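Local coordinates for Myo-inositol phosphohydrolase (Mitsuokella multacida, PDB 4WU3), which probably removes phosphate groups from myo-inositol hexakisphosphate (phytate) and binds inositol-(1,3,4,5)-tetrakisphosphate, at residues M253-I258 / Y301-H306; K260-V265 / D309-N314; S361-D366 / P378-K383; D566-Q571 / Y578-I583. The protein carries 2 engineered substitutions. All coordinates share one frame; numbering follows the deposited sequence.

Interaction 1 of 4, residues M253-I258 / Y301-H306; sequences MVMHDI and YQFVQH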
# COMPACT_ATOMS: atom_id res chain seq x y z
N MET A 253 -15.82 -13.54 -4.67
CA MET A 253 -16.57 -14.68 -4.15
C MET A 253 -17.11 -14.36 -2.76
O MET A 253 -18.24 -14.72 -2.42
CB MET A 253 -15.69 -15.93 -4.09
CG MET A 253 -15.56 -16.64 -5.43
SD MET A 253 -17.13 -17.33 -6.00
CE MET A 253 -17.15 -18.87 -5.08
N VAL A 254 -16.28 -13.67 -1.98
CA VAL A 254 -16.67 -13.16 -0.66
C VAL A 254 -17.76 -12.09 -0.77
O VAL A 254 -18.73 -12.12 -0.02
CB VAL A 254 -15.46 -12.59 0.10
CG1 VAL A 254 -15.90 -11.73 1.28
CG2 VAL A 254 -14.58 -13.73 0.59
N MET A 255 -17.62 -11.15 -1.70
CA MET A 255 -18.68 -10.17 -1.96
C MET A 255 -20.02 -10.83 -2.34
O MET A 255 -21.08 -10.46 -1.84
CB MET A 255 -18.28 -9.20 -3.07
CG MET A 255 -17.17 -8.23 -2.68
SD MET A 255 -16.49 -7.36 -4.11
CE MET A 255 -17.90 -6.40 -4.64
N HIS A 256 -19.95 -11.81 -3.23
CA HIS A 256 -21.14 -12.55 -3.65
C HIS A 256 -21.83 -13.20 -2.45
O HIS A 256 -23.04 -13.04 -2.25
CB HIS A 256 -20.74 -13.61 -4.69
CG HIS A 256 -21.89 -14.21 -5.44
ND1 HIS A 256 -22.32 -13.74 -6.66
CD2 HIS A 256 -22.69 -15.26 -5.14
CE1 HIS A 256 -23.34 -14.47 -7.08
NE2 HIS A 256 -23.58 -15.40 -6.18
N ASP A 257 -21.05 -13.94 -1.66
CA ASP A 257 -21.56 -14.63 -0.48
C ASP A 257 -22.24 -13.61 0.44
O ASP A 257 -23.34 -13.84 0.94
CB ASP A 257 -20.40 -15.32 0.24
CG ASP A 257 -20.84 -16.39 1.22
OD1 ASP A 257 -22.00 -16.35 1.69
OD2 ASP A 257 -20.01 -17.26 1.56
N ILE A 258 -21.60 -12.46 0.62
CA ILE A 258 -22.15 -11.40 1.46
C ILE A 258 -23.49 -10.86 0.93
O ILE A 258 -24.44 -10.64 1.68
CB ILE A 258 -21.14 -10.24 1.56
CG1 ILE A 258 -20.02 -10.59 2.54
CG2 ILE A 258 -21.85 -8.95 1.96
CD1 ILE A 258 -18.78 -9.74 2.38
N TYR A 301 -8.41 -6.81 2.92
CA TYR A 301 -9.17 -7.41 4.01
C TYR A 301 -10.15 -6.39 4.58
O TYR A 301 -11.31 -6.69 4.82
CB TYR A 301 -8.26 -7.91 5.12
CG TYR A 301 -8.99 -8.56 6.28
CD1 TYR A 301 -10.04 -9.44 6.07
CD2 TYR A 301 -8.58 -8.34 7.59
CE1 TYR A 301 -10.70 -10.05 7.12
CE2 TYR A 301 -9.22 -8.96 8.66
CZ TYR A 301 -10.27 -9.80 8.42
OH TYR A 301 -10.91 -10.41 9.47
N GLN A 302 -9.66 -5.19 4.80
CA GLN A 302 -10.50 -4.13 5.31
C GLN A 302 -11.62 -3.83 4.34
O GLN A 302 -12.73 -3.48 4.75
CB GLN A 302 -9.65 -2.88 5.57
CG GLN A 302 -8.72 -3.05 6.75
CD GLN A 302 -7.86 -1.83 7.02
OE1 GLN A 302 -7.54 -1.06 6.12
NE2 GLN A 302 -7.47 -1.66 8.27
N PHE A 303 -11.35 -3.94 3.04
CA PHE A 303 -12.40 -3.66 2.08
C PHE A 303 -13.57 -4.61 2.25
O PHE A 303 -14.71 -4.17 2.18
CB PHE A 303 -11.93 -3.74 0.63
CG PHE A 303 -13.08 -3.87 -0.33
CD1 PHE A 303 -14.00 -2.84 -0.46
CD2 PHE A 303 -13.26 -5.02 -1.07
CE1 PHE A 303 -15.08 -2.97 -1.32
CE2 PHE A 303 -14.33 -5.15 -1.94
CZ PHE A 303 -15.25 -4.12 -2.06
N VAL A 304 -13.32 -5.90 2.42
CA VAL A 304 -14.43 -6.84 2.51
C VAL A 304 -15.20 -6.65 3.82
O VAL A 304 -16.38 -6.92 3.88
CB VAL A 304 -14.04 -8.32 2.30
CG1 VAL A 304 -13.87 -8.59 0.82
CG2 VAL A 304 -12.79 -8.70 3.07
N GLN A 305 -14.52 -6.16 4.86
CA GLN A 305 -15.20 -5.79 6.11
C GLN A 305 -16.17 -4.65 5.83
O GLN A 305 -17.31 -4.66 6.28
CB GLN A 305 -14.20 -5.37 7.18
CG GLN A 305 -13.25 -6.48 7.63
CD GLN A 305 -12.23 -6.00 8.65
OE1 GLN A 305 -11.07 -5.79 8.33
NE2 GLN A 305 -12.67 -5.85 9.89
N HIS A 306 -15.72 -3.65 5.09
CA HIS A 306 -16.57 -2.49 4.82
C HIS A 306 -17.74 -2.86 3.91
O HIS A 306 -18.85 -2.38 4.12
CB HIS A 306 -15.78 -1.35 4.19
CG HIS A 306 -14.66 -0.85 5.05
ND1 HIS A 306 -14.82 -0.59 6.39
CD2 HIS A 306 -13.37 -0.56 4.75
CE1 HIS A 306 -13.67 -0.16 6.89
NE2 HIS A 306 -12.78 -0.14 5.92
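Where Val254, Met255 and Ile258 meet Phe303 and Val304, helices 247-261 and 291-313 run almost parallel, their segment axes 10.5 Å apart and inclined by 15°, with Met255 CA and Val304 CA 7.0 Å from each other. Val304 is the middle of the seam. Its CG1 meets Val254 CG1 at 3.8 Å, the two side chains crossing at about a right angle; a chi1 of 165° turns Val254 CG1, rather than CG2, to Val304. One turn further along, Ile258 CD1 rests 4.0 Å from the backbone O of Val304. The flank is a Met-aromatic contact: Met255 SD stands in the plane of the Phe303 ring, at its edge, 3.8 Å from CE2. Helix 247-261 probably corresponds to the helix that follows the P-loop in PTP-like phosphatases, and the contact joins it to the long helix 291-313 by packing, mostly of apolar side chains. Phe307 continues the row beside Met255 and Ile258, while Leu282 touches Val254 and Ile270 of helix 267-276 touches Ile258. On helix 291-313, Gln302 and His306 pack against Asn331 and Lys329 of the second subunit.

Interaction 2 of 4, residues K260-V265 / D309-N314; sequences KNAKDV and DYVKEN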
# COMPACT_ATOMS: atom_id res chain seq x y z
N LYS A 260 -25.64 -12.44 -0.79
CA LYS A 260 -26.66 -13.45 -0.61
C LYS A 260 -26.96 -13.74 0.86
O LYS A 260 -28.07 -14.12 1.19
CB LYS A 260 -26.24 -14.76 -1.28
CG LYS A 260 -26.02 -14.68 -2.77
CD LYS A 260 -27.32 -14.45 -3.50
CE LYS A 260 -27.08 -14.52 -4.99
NZ LYS A 260 -28.35 -14.45 -5.78
N ASN A 261 -25.99 -13.58 1.74
CA ASN A 261 -26.09 -14.18 3.05
C ASN A 261 -25.71 -13.31 4.24
O ASN A 261 -25.73 -13.78 5.37
CB ASN A 261 -25.23 -15.44 3.09
CG ASN A 261 -25.67 -16.47 2.07
OD1 ASN A 261 -26.85 -16.83 2.01
ND2 ASN A 261 -24.73 -16.96 1.27
N ALA A 262 -25.35 -12.05 4.00
CA ALA A 262 -24.85 -11.24 5.11
C ALA A 262 -25.85 -11.23 6.26
O ALA A 262 -25.45 -11.17 7.42
CB ALA A 262 -24.55 -9.83 4.66
N LYS A 263 -27.15 -11.32 5.95
CA LYS A 263 -28.20 -11.21 6.96
C LYS A 263 -28.18 -12.34 7.96
O LYS A 263 -28.56 -12.17 9.12
CB LYS A 263 -29.59 -11.22 6.30
CG LYS A 263 -29.98 -9.93 5.61
CD LYS A 263 -31.30 -10.09 4.87
CE LYS A 263 -31.58 -8.90 3.97
NZ LYS A 263 -32.92 -8.95 3.34
N ASP A 264 -27.76 -13.51 7.51
CA ASP A 264 -27.88 -14.73 8.29
C ASP A 264 -26.54 -15.29 8.72
O ASP A 264 -26.50 -16.15 9.59
CB ASP A 264 -28.62 -15.78 7.46
CG ASP A 264 -29.98 -15.30 7.02
OD1 ASP A 264 -30.70 -14.70 7.85
OD2 ASP A 264 -30.32 -15.50 5.84
N VAL A 265 -25.46 -14.82 8.10
CA VAL A 265 -24.13 -15.40 8.33
C VAL A 265 -23.12 -14.33 8.71
O VAL A 265 -23.10 -13.23 8.14
CB VAL A 265 -23.65 -16.16 7.07
CG1 VAL A 265 -22.29 -16.79 7.29
CG2 VAL A 265 -24.67 -17.23 6.70
N ASP A 309 -20.38 -4.62 6.05
CA ASP A 309 -21.13 -3.59 6.77
C ASP A 309 -22.12 -2.86 5.86
O ASP A 309 -23.23 -2.59 6.27
CB ASP A 309 -20.17 -2.57 7.41
CG ASP A 309 -19.37 -3.16 8.54
OD1 ASP A 309 -19.72 -4.25 8.99
OD2 ASP A 309 -18.38 -2.54 8.97
N TYR A 310 -21.70 -2.55 4.64
CA TYR A 310 -22.56 -1.84 3.69
C TYR A 310 -23.79 -2.67 3.35
O TYR A 310 -24.92 -2.15 3.36
CB TYR A 310 -21.80 -1.54 2.40
CG TYR A 310 -22.71 -1.21 1.24
CD1 TYR A 310 -23.38 -0.00 1.18
CD2 TYR A 310 -22.91 -2.13 0.21
CE1 TYR A 310 -24.22 0.30 0.13
CE2 TYR A 310 -23.75 -1.83 -0.85
CZ TYR A 310 -24.40 -0.62 -0.88
OH TYR A 310 -25.25 -0.33 -1.92
N VAL A 311 -23.60 -3.94 3.05
CA VAL A 311 -24.72 -4.80 2.73
C VAL A 311 -25.61 -4.98 3.97
O VAL A 311 -26.83 -4.94 3.87
CB VAL A 311 -24.27 -6.15 2.16
CG1 VAL A 311 -25.48 -7.05 1.89
CG2 VAL A 311 -23.51 -5.93 0.86
N LYS A 312 -24.99 -5.13 5.14
CA LYS A 312 -25.76 -5.23 6.38
C LYS A 312 -26.66 -4.03 6.61
O LYS A 312 -27.85 -4.17 6.91
CB LYS A 312 -24.84 -5.41 7.57
CG LYS A 312 -24.49 -6.86 7.83
CD LYS A 312 -25.64 -7.59 8.50
CE LYS A 312 -25.30 -7.93 9.94
NZ LYS A 312 -26.18 -9.02 10.42
N GLU A 313 -26.10 -2.83 6.45
CA GLU A 313 -26.85 -1.60 6.68
C GLU A 313 -27.78 -1.24 5.52
O GLU A 313 -28.74 -0.51 5.71
CB GLU A 313 -25.90 -0.43 6.94
CG GLU A 313 -25.20 -0.51 8.29
CD GLU A 313 -23.90 0.28 8.35
OE1 GLU A 313 -23.83 1.38 7.74
OE2 GLU A 313 -22.95 -0.20 9.00
N ASN A 314 -27.50 -1.75 4.32
CA ASN A 314 -28.27 -1.38 3.14
C ASN A 314 -28.75 -2.60 2.36
O ASN A 314 -28.34 -2.81 1.22
CB ASN A 314 -27.44 -0.50 2.22
CG ASN A 314 -26.92 0.76 2.89
OD1 ASN A 314 -27.56 1.82 2.83
ND2 ASN A 314 -25.75 0.67 3.49
O HOH W 1 -25.46 -11.85 10.39
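Ala262 CB packs against Val311 CG1 at 4.0 Å, and the aliphatic part of Lys312 lies alongside the same alanine, its CD 3.7 Å from Ala262 O. The backbones come near here, Ala262 CA being 6.2 Å from Lys312 CA. Bends at chi2 (-77°) and chi3 (-110°) bring the lysine chain round to the 260-265 segment, where its ammonium group is joined to the backbone through water 1. That water donates to Ala262 O at 3.0 Å and accepts from Lys312 NZ at 2.9 Å, so the polar link across the contact is indirect.

Asn261 O takes two backbone donors, Asp264 N and Val265 N, folding the chain into a turn that carries Ala262; Asn261 ND2 in turn bonds to Asp257 OD1. At the end of helix 291-313, Asn314 ND2 reaches back to Tyr310 O at 2.9 Å, a nearly straight bond (160°) lying in the carbonyl plane on a lone pair. Tyr310 OH is hydrogen-bonded to Thr319 O, and the ring meets Trp324 edge-to-face. The contact thus joins the turn around Ala262 to the last turn of helix 291-313, with helix 267-276 against Asn261 and Val265, helix 219-230 against Lys260 and Tyr310, and helix 321-327 beside Asp309 and Asn314.

Interaction 3 of 4, residues S361-D366 / P378-K383; sequences SAFRTD and PTPTRK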
# COMPACT_ATOMS: atom_id res chain seq x y z
N SER A 361 -3.58 31.16 -44.46
CA SER A 361 -2.42 31.67 -43.73
C SER A 361 -1.11 31.09 -44.25
O SER A 361 -1.10 30.09 -44.96
CB SER A 361 -2.54 31.36 -42.23
OG SER A 361 -3.56 32.14 -41.63
N ALA A 362 0.00 31.73 -43.88
CA ALA A 362 1.33 31.20 -44.22
C ALA A 362 1.71 30.06 -43.28
O ALA A 362 1.37 30.07 -42.10
CB ALA A 362 2.37 32.31 -44.13
N PHE A 363 2.41 29.07 -43.82
CA PHE A 363 3.00 28.03 -42.98
C PHE A 363 3.96 28.65 -41.98
O PHE A 363 4.58 29.69 -42.25
CB PHE A 363 3.74 27.00 -43.84
CG PHE A 363 2.84 26.08 -44.62
CD1 PHE A 363 1.50 25.96 -44.30
CD2 PHE A 363 3.35 25.31 -45.65
CE1 PHE A 363 0.69 25.09 -45.01
CE2 PHE A 363 2.54 24.45 -46.36
CZ PHE A 363 1.21 24.34 -46.04
N ARG A 364 4.09 28.02 -40.82
CA ARG A 364 5.00 28.49 -39.79
C ARG A 364 6.46 28.24 -40.16
O ARG A 364 6.77 27.37 -40.97
CB ARG A 364 4.71 27.78 -38.46
CG ARG A 364 5.08 26.31 -38.46
CD ARG A 364 5.18 25.81 -37.03
NE ARG A 364 3.92 25.27 -36.57
CZ ARG A 364 3.54 25.21 -35.30
NH1 ARG A 364 4.30 25.68 -34.34
NH2 ARG A 364 2.39 24.68 -34.98
N THR A 365 7.37 29.00 -39.55
CA THR A 365 8.80 28.84 -39.80
C THR A 365 9.52 28.23 -38.61
O THR A 365 10.74 28.06 -38.65
CB THR A 365 9.46 30.19 -40.10
OG1 THR A 365 9.27 31.06 -38.98
CG2 THR A 365 8.84 30.81 -41.34
N ASP A 366 8.78 27.88 -37.56
CA ASP A 366 9.36 27.33 -36.35
C ASP A 366 9.07 25.83 -36.19
O ASP A 366 8.82 25.35 -35.09
CB ASP A 366 8.84 28.09 -35.13
CG ASP A 366 7.31 28.05 -35.01
OD1 ASP A 366 6.62 28.72 -35.81
OD2 ASP A 366 6.81 27.36 -34.11
N PRO A 378 7.29 18.42 -44.45
CA PRO A 378 7.38 19.88 -44.45
C PRO A 378 6.73 20.51 -45.68
O PRO A 378 6.52 21.73 -45.71
CB PRO A 378 8.88 20.15 -44.40
CG PRO A 378 9.53 18.90 -44.92
CD PRO A 378 8.59 17.76 -44.69
N THR A 379 6.37 19.69 -46.67
CA THR A 379 5.86 20.20 -47.94
C THR A 379 4.58 19.49 -48.38
O THR A 379 4.55 18.88 -49.45
CB THR A 379 6.92 20.06 -49.06
OG1 THR A 379 7.24 18.68 -49.26
CG2 THR A 379 8.19 20.82 -48.69
N PRO A 380 3.52 19.57 -47.57
CA PRO A 380 2.27 18.93 -47.92
C PRO A 380 1.54 19.74 -48.98
O PRO A 380 1.82 20.92 -49.15
CB PRO A 380 1.48 18.96 -46.62
CG PRO A 380 1.95 20.21 -45.96
CD PRO A 380 3.41 20.36 -46.33
N THR A 381 0.63 19.10 -49.69
CA THR A 381 -0.16 19.79 -50.70
C THR A 381 -1.07 20.79 -50.00
O THR A 381 -1.54 20.53 -48.90
CB THR A 381 -1.03 18.83 -51.53
OG1 THR A 381 -1.85 19.58 -52.43
CG2 THR A 381 -1.92 17.96 -50.64
N ARG A 382 -1.31 21.93 -50.64
CA ARG A 382 -2.23 22.94 -50.14
C ARG A 382 -3.56 22.84 -50.86
O ARG A 382 -4.37 23.78 -50.85
CB ARG A 382 -1.66 24.35 -50.32
CG ARG A 382 -0.62 24.76 -49.30
CD ARG A 382 -0.40 26.28 -49.29
NE ARG A 382 -1.45 27.00 -48.55
CZ ARG A 382 -1.24 27.71 -47.44
NH1 ARG A 382 -2.25 28.31 -46.84
NH2 ARG A 382 -0.02 27.84 -46.94
N LYS A 383 -3.81 21.70 -51.46
CA LYS A 383 -5.01 21.52 -52.25
C LYS A 383 -6.30 21.57 -51.43
O LYS A 383 -6.49 20.86 -50.45
CB LYS A 383 -4.91 20.21 -53.01
CG LYS A 383 -6.16 19.92 -53.79
CD LYS A 383 -7.11 19.10 -52.96
CE LYS A 383 -8.44 19.08 -53.67
NZ LYS A 383 -9.37 18.09 -53.10
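Ser361 O is gripped by both terminal nitrogens of Arg382: NH1 donates at 2.8 Å (153°) and NH2 makes a weak bond at 3.2 Å. The carbonyl oxygen sits at the edge of the guanidinium, near its plane. This fork, with an offset guanidinium-aromatic stack next to it, draws together two arms of the irregular loop between strand 357-358 and helix 385-388. The guanidinium lies on the Phe363 ring with centres 4.6 Å apart and planes at 22°; NH2 is over one face toward the rim, 3.4 Å from Phe363 CE1. A bend at chi3 (79°) turns the arginine head over the ring, while its CG touches Phe363 CZ at 3.8 Å. Pro380 adds an apolar contact, its CD 4.2 Å from Phe363 CE2. A leucine at Arg382 takes away both guanidinium donors and would probably leave Ser361 O without these partners, the Phe363 face without its flat cover and the two arms less firmly joined.

Arg382 NH1 also bonds to Met359 O, so the head spans two carbonyls of the first arm, and Ser361 OG accepts from Thr358 N. Leu573 of helix 564-573 packs on both Phe363 and Pro380. In the second arm an ST turn sets the backbone just around Arg382: Thr381 OG1 accepts from Lys383 N at 3.0 Å.

Interaction 4 of 4, residues D566-Q571 / Y578-I583; sequences DILSRQ and YVAYEI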
# COMPACT_ATOMS: atom_id res chain seq x y z
N ASP A 566 -0.45 14.50 -45.16
CA ASP A 566 -0.51 15.86 -45.69
C ASP A 566 -1.50 16.74 -44.90
O ASP A 566 -1.22 17.90 -44.59
CB ASP A 566 -0.88 15.85 -47.18
CG ASP A 566 0.30 15.52 -48.07
OD1 ASP A 566 1.38 15.18 -47.56
OD2 ASP A 566 0.15 15.61 -49.31
N ILE A 567 -2.65 16.17 -44.57
CA ILE A 567 -3.64 16.86 -43.74
C ILE A 567 -3.00 17.25 -42.40
O ILE A 567 -2.99 18.42 -42.01
CB ILE A 567 -4.85 15.96 -43.46
CG1 ILE A 567 -5.61 15.63 -44.75
CG2 ILE A 567 -5.77 16.61 -42.44
CD1 ILE A 567 -6.43 16.78 -45.31
N LEU A 568 -2.47 16.27 -41.69
CA LEU A 568 -1.91 16.53 -40.36
C LEU A 568 -0.74 17.51 -40.46
O LEU A 568 -0.58 18.40 -39.62
CB LEU A 568 -1.47 15.23 -39.69
CG LEU A 568 -2.62 14.25 -39.44
CD1 LEU A 568 -2.16 13.10 -38.57
CD2 LEU A 568 -3.82 14.94 -38.81
N SER A 569 0.06 17.35 -41.50
CA SER A 569 1.20 18.22 -41.69
C SER A 569 0.79 19.67 -41.97
O SER A 569 1.31 20.60 -41.35
CB SER A 569 2.08 17.67 -42.82
OG SER A 569 2.57 16.38 -42.47
N ARG A 570 -0.16 19.90 -42.87
CA ARG A 570 -0.53 21.27 -43.14
C ARG A 570 -1.29 21.91 -41.97
O ARG A 570 -1.06 23.08 -41.67
CB ARG A 570 -1.31 21.39 -44.45
CG ARG A 570 -2.69 20.76 -44.46
CD ARG A 570 -3.05 20.46 -45.90
NE ARG A 570 -4.49 20.37 -46.11
CZ ARG A 570 -5.04 20.22 -47.31
NH1 ARG A 570 -6.34 20.15 -47.43
NH2 ARG A 570 -4.30 20.15 -48.39
N GLN A 571 -2.14 21.14 -41.28
CA GLN A 571 -2.81 21.68 -40.09
C GLN A 571 -1.78 22.06 -39.00
O GLN A 571 -1.96 23.03 -38.27
CB GLN A 571 -3.86 20.71 -39.54
CG GLN A 571 -5.08 20.52 -40.43
CD GLN A 571 -5.73 21.82 -40.85
OE1 GLN A 571 -5.76 22.80 -40.09
NE2 GLN A 571 -6.26 21.85 -42.06
N TYR A 578 0.37 18.74 -33.94
CA TYR A 578 0.29 17.55 -34.78
C TYR A 578 -0.60 16.54 -34.07
O TYR A 578 -0.25 16.07 -32.98
CB TYR A 578 1.68 16.96 -35.02
CG TYR A 578 1.74 16.04 -36.22
CD1 TYR A 578 1.76 16.56 -37.51
CD2 TYR A 578 1.78 14.66 -36.07
CE1 TYR A 578 1.80 15.74 -38.61
CE2 TYR A 578 1.82 13.82 -37.18
CZ TYR A 578 1.84 14.37 -38.44
OH TYR A 578 1.88 13.57 -39.55
N VAL A 579 -1.73 16.19 -34.69
CA VAL A 579 -2.74 15.41 -34.00
C VAL A 579 -2.23 14.03 -33.60
O VAL A 579 -2.72 13.46 -32.64
CB VAL A 579 -4.01 15.21 -34.86
CG1 VAL A 579 -5.03 14.36 -34.11
CG2 VAL A 579 -4.61 16.55 -35.24
N ALA A 580 -1.26 13.50 -34.36
CA ALA A 580 -0.80 12.12 -34.14
C ALA A 580 0.49 12.07 -33.34
O ALA A 580 1.20 11.07 -33.35
CB ALA A 580 -0.65 11.37 -35.46
N TYR A 581 0.79 13.16 -32.63
CA TYR A 581 1.94 13.19 -31.74
C TYR A 581 1.84 12.08 -30.70
O TYR A 581 0.78 11.83 -30.12
CB TYR A 581 2.05 14.55 -31.04
CG TYR A 581 3.13 14.61 -29.98
CD1 TYR A 581 4.47 14.71 -30.33
CD2 TYR A 581 2.81 14.55 -28.63
CE1 TYR A 581 5.46 14.75 -29.36
CE2 TYR A 581 3.79 14.60 -27.66
CZ TYR A 581 5.11 14.70 -28.02
OH TYR A 581 6.07 14.75 -27.05
N GLU A 582 2.96 11.40 -30.48
CA GLU A 582 3.06 10.45 -29.38
C GLU A 582 4.35 10.73 -28.64
O GLU A 582 5.33 11.19 -29.23
CB GLU A 582 3.05 9.00 -29.88
CG GLU A 582 1.91 8.67 -30.81
CD GLU A 582 1.59 7.20 -30.83
OE1 GLU A 582 1.64 6.58 -31.91
OE2 GLU A 582 1.27 6.65 -29.77
N ILE A 583 4.34 10.48 -27.33
CA ILE A 583 5.52 10.65 -26.51
C ILE A 583 6.44 9.47 -26.74
O ILE A 583 6.06 8.32 -26.53
CB ILE A 583 5.17 10.73 -25.03
CG1 ILE A 583 4.31 11.97 -24.78
CG2 ILE A 583 6.43 10.76 -24.18
CD1 ILE A 583 3.85 12.12 -23.35
O HOH W 2 -1.97 18.19 -37.04
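Leu568 fills the tight part of the contact, touching three consecutive residues. Its CB lies 3.5 Å from Tyr578 CE1, its CD1 3.9 Å from Ala580 CB and its CD2 4.0 Å from Val579 CB, so that the two methyl branches divide between the neighbours on the turn. Tyr578 CG is anti to the backbone N (chi1 -160°), which carries the ring back along the helix beside Leu568 and Ser569; the hydroxyl then bonds to Lys374 O, while Ser569 OG is held by Gly565 O and Thr377 N. The backbones are more loosely joined: water 2 mediates between them, donating to Leu568 O at 2.9 Å and accepting from Val579 N at 3.1 Å. Tyr578 to Tyr581 form a type I turn, closed by Tyr581 N to Tyr578 O; beyond it the chain leaves the helix and Glu582 is exposed. Replacing Tyr578 by an alanine would probably open a gap beside Leu568 CB and leave Lys374 O without its hydroxyl partner. Two other helices roof this contact: 545-558, which begins at pocket residues Gly545 and Arg546 and supplies Ala552 to Leu568 and Thr548 to Val579, and 593-613, whose Ile603 touches both Leu568 and Val579.

The four contacts form two pairs at opposite sides of the chain's centre. Interactions 1 and 2 come first and alternate along the sequence, being successive levels of the same pairing of helices 247-261 and 291-313; their centres are 10 Å apart and Ile258 CG2 meets Val311 CG2 at 3.6 Å. Interactions 3 and 4 follow in series, 12 Å apart, joined by Arg570 of helix 564-573, whose NH2 probably bonds to Thr381 O and Lys383 O. Between the pairs the centres are 48 to 66 Å apart, without touching. Each pair accompanies one of two five-stranded mixed sheets with the same strand order, consistent with a tandem phosphatase-like architecture; the side chain of Tyr578 in interaction 4 is about 10 Å from a bound inositol-(1,3,4,5)-tetrakisphosphate.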